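Local coordinates for ionotropic glutamate receptor bacterial homologue (Nostoc punctiforme, PDB 2PYY), which binds L-glutamate as the ligand-binding core of a bacterial ionotropic glutamate receptor homologue, probably to gate its channel, at residues T9-P14 and L44-S49. Numbering follows the deposited sequence.
With GLU (glutamic acid), chain E.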
loop_
_atom_site.group_PDB
_atom_site.type_symbol
_atom_site.label_atom_id
_atom_site.label_comp_id
_atom_site.label_asym_id
_atom_site.label_seq_id
_atom_site.Cartn_x
_atom_site.Cartn_y
_atom_site.Cartn_z
ATOM N N THR B 9 1.646 -5.678 18.394
ATOM C CA THR B 9 1.272 -6.827 17.592
ATOM C C THR B 9 -0.224 -6.721 17.319
ATOM O O THR B 9 -0.931 -5.980 17.994
ATOM C CB THR B 9 1.573 -8.177 18.301
ATOM O OG1 THR B 9 0.671 -8.388 19.398
ATOM C CG2 THR B 9 3.007 -8.196 18.802
ATOM N N ARG B 10 -0.687 -7.455 16.320
ATOM C CA ARG B 10 -2.086 -7.471 15.949
ATOM C C ARG B 10 -2.369 -8.935 15.616
ATOM O O ARG B 10 -1.604 -9.590 14.901
ATOM C CB ARG B 10 -2.302 -6.551 14.741
ATOM C CG ARG B 10 -3.727 -6.467 14.234
ATOM C CD ARG B 10 -3.896 -7.356 13.019
ATOM N NE ARG B 10 -5.287 -7.499 12.614
ATOM C CZ ARG B 10 -6.074 -6.497 12.234
ATOM N NH1 ARG B 10 -5.608 -5.254 12.199
ATOM N NH2 ARG B 10 -7.339 -6.732 11.905
ATOM N N VAL B 11 -3.449 -9.450 16.190
ATOM C CA VAL B 11 -3.866 -10.832 15.997
ATOM C C VAL B 11 -4.409 -11.053 14.591
ATOM O O VAL B 11 -5.380 -10.426 14.184
ATOM C CB VAL B 11 -4.933 -11.217 17.042
ATOM C CG1 VAL B 11 -5.354 -12.680 16.855
ATOM C CG2 VAL B 11 -4.365 -11.008 18.447
ATOM N N ILE B 12 -3.761 -11.947 13.852
ATOM C CA ILE B 12 -4.155 -12.268 12.485
ATOM C C ILE B 12 -3.464 -13.576 12.078
ATOM O O ILE B 12 -2.349 -13.571 11.568
ATOM C CB ILE B 12 -3.765 -11.120 11.502
ATOM C CG1 ILE B 12 -4.086 -11.538 10.062
ATOM C CG2 ILE B 12 -2.292 -10.747 11.671
ATOM C CD1 ILE B 12 -4.764 -10.442 9.267
ATOM N N PRO B 13 -4.116 -14.721 12.331
ATOM C CA PRO B 13 -3.549 -16.028 11.990
ATOM C C PRO B 13 -3.371 -16.232 10.496
ATOM O O PRO B 13 -4.132 -15.699 9.689
ATOM C CB PRO B 13 -4.533 -17.013 12.626
ATOM C CG PRO B 13 -5.827 -16.269 12.626
ATOM C CD PRO B 13 -5.394 -14.870 13.042
ATOM N N PRO B 14 -2.357 -17.019 10.102
ATOM C CA PRO B 14 -1.403 -17.713 10.976
ATOM C C PRO B 14 -0.149 -16.912 11.341
ATOM O O PRO B 14 0.845 -17.491 11.790
ATOM C CB PRO B 14 -1.059 -18.953 10.166
ATOM C CG PRO B 14 -0.995 -18.392 8.778
ATOM C CD PRO B 14 -2.196 -17.460 8.702
ATOM N N LEU B 44 5.330 -7.697 24.163
ATOM C CA LEU B 44 4.329 -7.544 23.117
ATOM C C LEU B 44 3.022 -6.909 23.586
ATOM O O LEU B 44 2.409 -7.370 24.547
ATOM C CB LEU B 44 4.057 -8.908 22.479
ATOM C CG LEU B 44 5.281 -9.709 22.026
ATOM C CD1 LEU B 44 4.790 -10.893 21.206
ATOM C CD2 LEU B 44 6.234 -8.838 21.189
ATOM N N ILE B 45 2.615 -5.852 22.889
ATOM C CA ILE B 45 1.386 -5.133 23.195
ATOM C C ILE B 45 0.380 -5.309 22.056
ATOM O O ILE B 45 0.654 -4.933 20.913
ATOM C CB ILE B 45 1.664 -3.637 23.375
ATOM C CG1 ILE B 45 2.777 -3.446 24.414
ATOM C CG2 ILE B 45 0.384 -2.922 23.826
ATOM C CD1 ILE B 45 3.209 -1.991 24.570
ATOM N N GLU B 46 -0.778 -5.883 22.373
ATOM C CA GLU B 46 -1.836 -6.146 21.386
ATOM C C GLU B 46 -2.650 -4.919 21.002
ATOM O O GLU B 46 -3.017 -4.127 21.868
ATOM C CB GLU B 46 -2.781 -7.239 21.929
ATOM C CG GLU B 46 -3.968 -7.625 21.031
ATOM C CD GLU B 46 -4.742 -8.826 21.584
ATOM O OE1 GLU B 46 -5.773 -9.235 21.004
ATOM O OE2 GLU B 46 -4.315 -9.386 22.611
ATOM N N TYR B 47 -2.900 -4.763 19.704
ATOM C CA TYR B 47 -3.731 -3.672 19.197
ATOM C C TYR B 47 -4.822 -4.301 18.336
ATOM O O TYR B 47 -4.638 -5.383 17.772
ATOM C CB TYR B 47 -2.890 -2.645 18.444
ATOM C CG TYR B 47 -2.055 -1.829 19.411
ATOM C CD1 TYR B 47 -2.638 -0.796 20.164
ATOM C CD2 TYR B 47 -0.700 -2.128 19.630
ATOM C CE1 TYR B 47 -1.905 -0.081 21.106
ATOM C CE2 TYR B 47 0.048 -1.417 20.576
ATOM C CZ TYR B 47 -0.563 -0.398 21.306
ATOM O OH TYR B 47 0.170 0.319 22.218
ATOM N N SER B 48 -5.951 -3.619 18.240
ATOM C CA SER B 48 -7.111 -4.149 17.546
ATOM C C SER B 48 -7.199 -3.991 16.029
ATOM O O SER B 48 -8.035 -4.632 15.386
ATOM C CB SER B 48 -8.364 -3.544 18.181
ATOM O OG SER B 48 -9.536 -4.205 17.736
ATOM N N SER B 49 -6.351 -3.150 15.457
ATOM C CA SER B 49 -6.396 -2.923 14.027
ATOM C C SER B 49 -5.059 -2.358 13.593
ATOM O O SER B 49 -4.259 -1.920 14.419
ATOM C CB SER B 49 -7.504 -1.917 13.669
ATOM O OG SER B 49 -7.177 -0.605 14.154
HETATM N N GLU E . -1.899 -6.621 5.480
HETATM C CA GLU E . -3.051 -5.775 5.908
HETATM C C GLU E . -2.586 -4.338 6.126
HETATM O O GLU E . -1.385 -4.153 6.415
HETATM C CB GLU E . -3.647 -6.314 7.210
HETATM C CG GLU E . -4.909 -5.588 7.664
HETATM C CD GLU E . -5.392 -6.041 9.037
HETATM O OE1 GLU E . -6.524 -5.678 9.418
HETATM O OE2 GLU E . -4.636 -6.753 9.732
HETATM O OXT GLU E . -3.420 -3.417 6.011
HETATM O O HOH W 1 -5.618 -7.692 16.639
#
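T9 pairs with E46 as parallel neighbours on strands 5-10 and 42-47. T9 N donates to I45 O over 2.8 Å. T9 O accepts from Y47 N at 2.9 Å. The same oxygen takes a CA-H...O contact from E46 CA. Beyond this ladder a water carries the pairing on. It accepts from V11 N and donates to Y47 O, both at 2.8 Å, so both backbone groups are satisfied through the water. T9 OG1 sits between its own N and carbonyl carbon (chi1 71°). It is buried here with no partner in the model. T9 CG2 lies 3.9 Å from L44 CB, and the two side chains cross at about a right angle. V11 CG2 meets the carboxylate of E46, 3.4 Å from OE1.

Strand 5-10 is central in the three-stranded parallel sheet of one lobe of this periplasmic-binding-protein fold. R10 and, in the loop that follows, I12 both line the glutamate pocket. A bend at chi2 (-100°) turns R10 CD off the line of an extended chain, toward the ligand. The R10 guanidinium has the ligand carboxylate over one face and S48 O over the opposite face, both offset toward the rim. R10 NH2 lies near ligand OE1, but the two groups stand unusually close in the model, so their exact fit is doubtful. The opposite charges probably favour this approach. R10 NE makes a weak bond to V11 O, at 3.3 Å. R10 NH1 lies beside S49 CA. An alanine at R10 would probably leave the ligand side-chain carboxylate without this positive neighbour and open a gap beside S49. I12 CD1 touches the same carboxylate, 3.7 Å from ligand OE2. S49 OG accepts from E52 N, capping helix 50-58, while S48 N donates to E52 OE2.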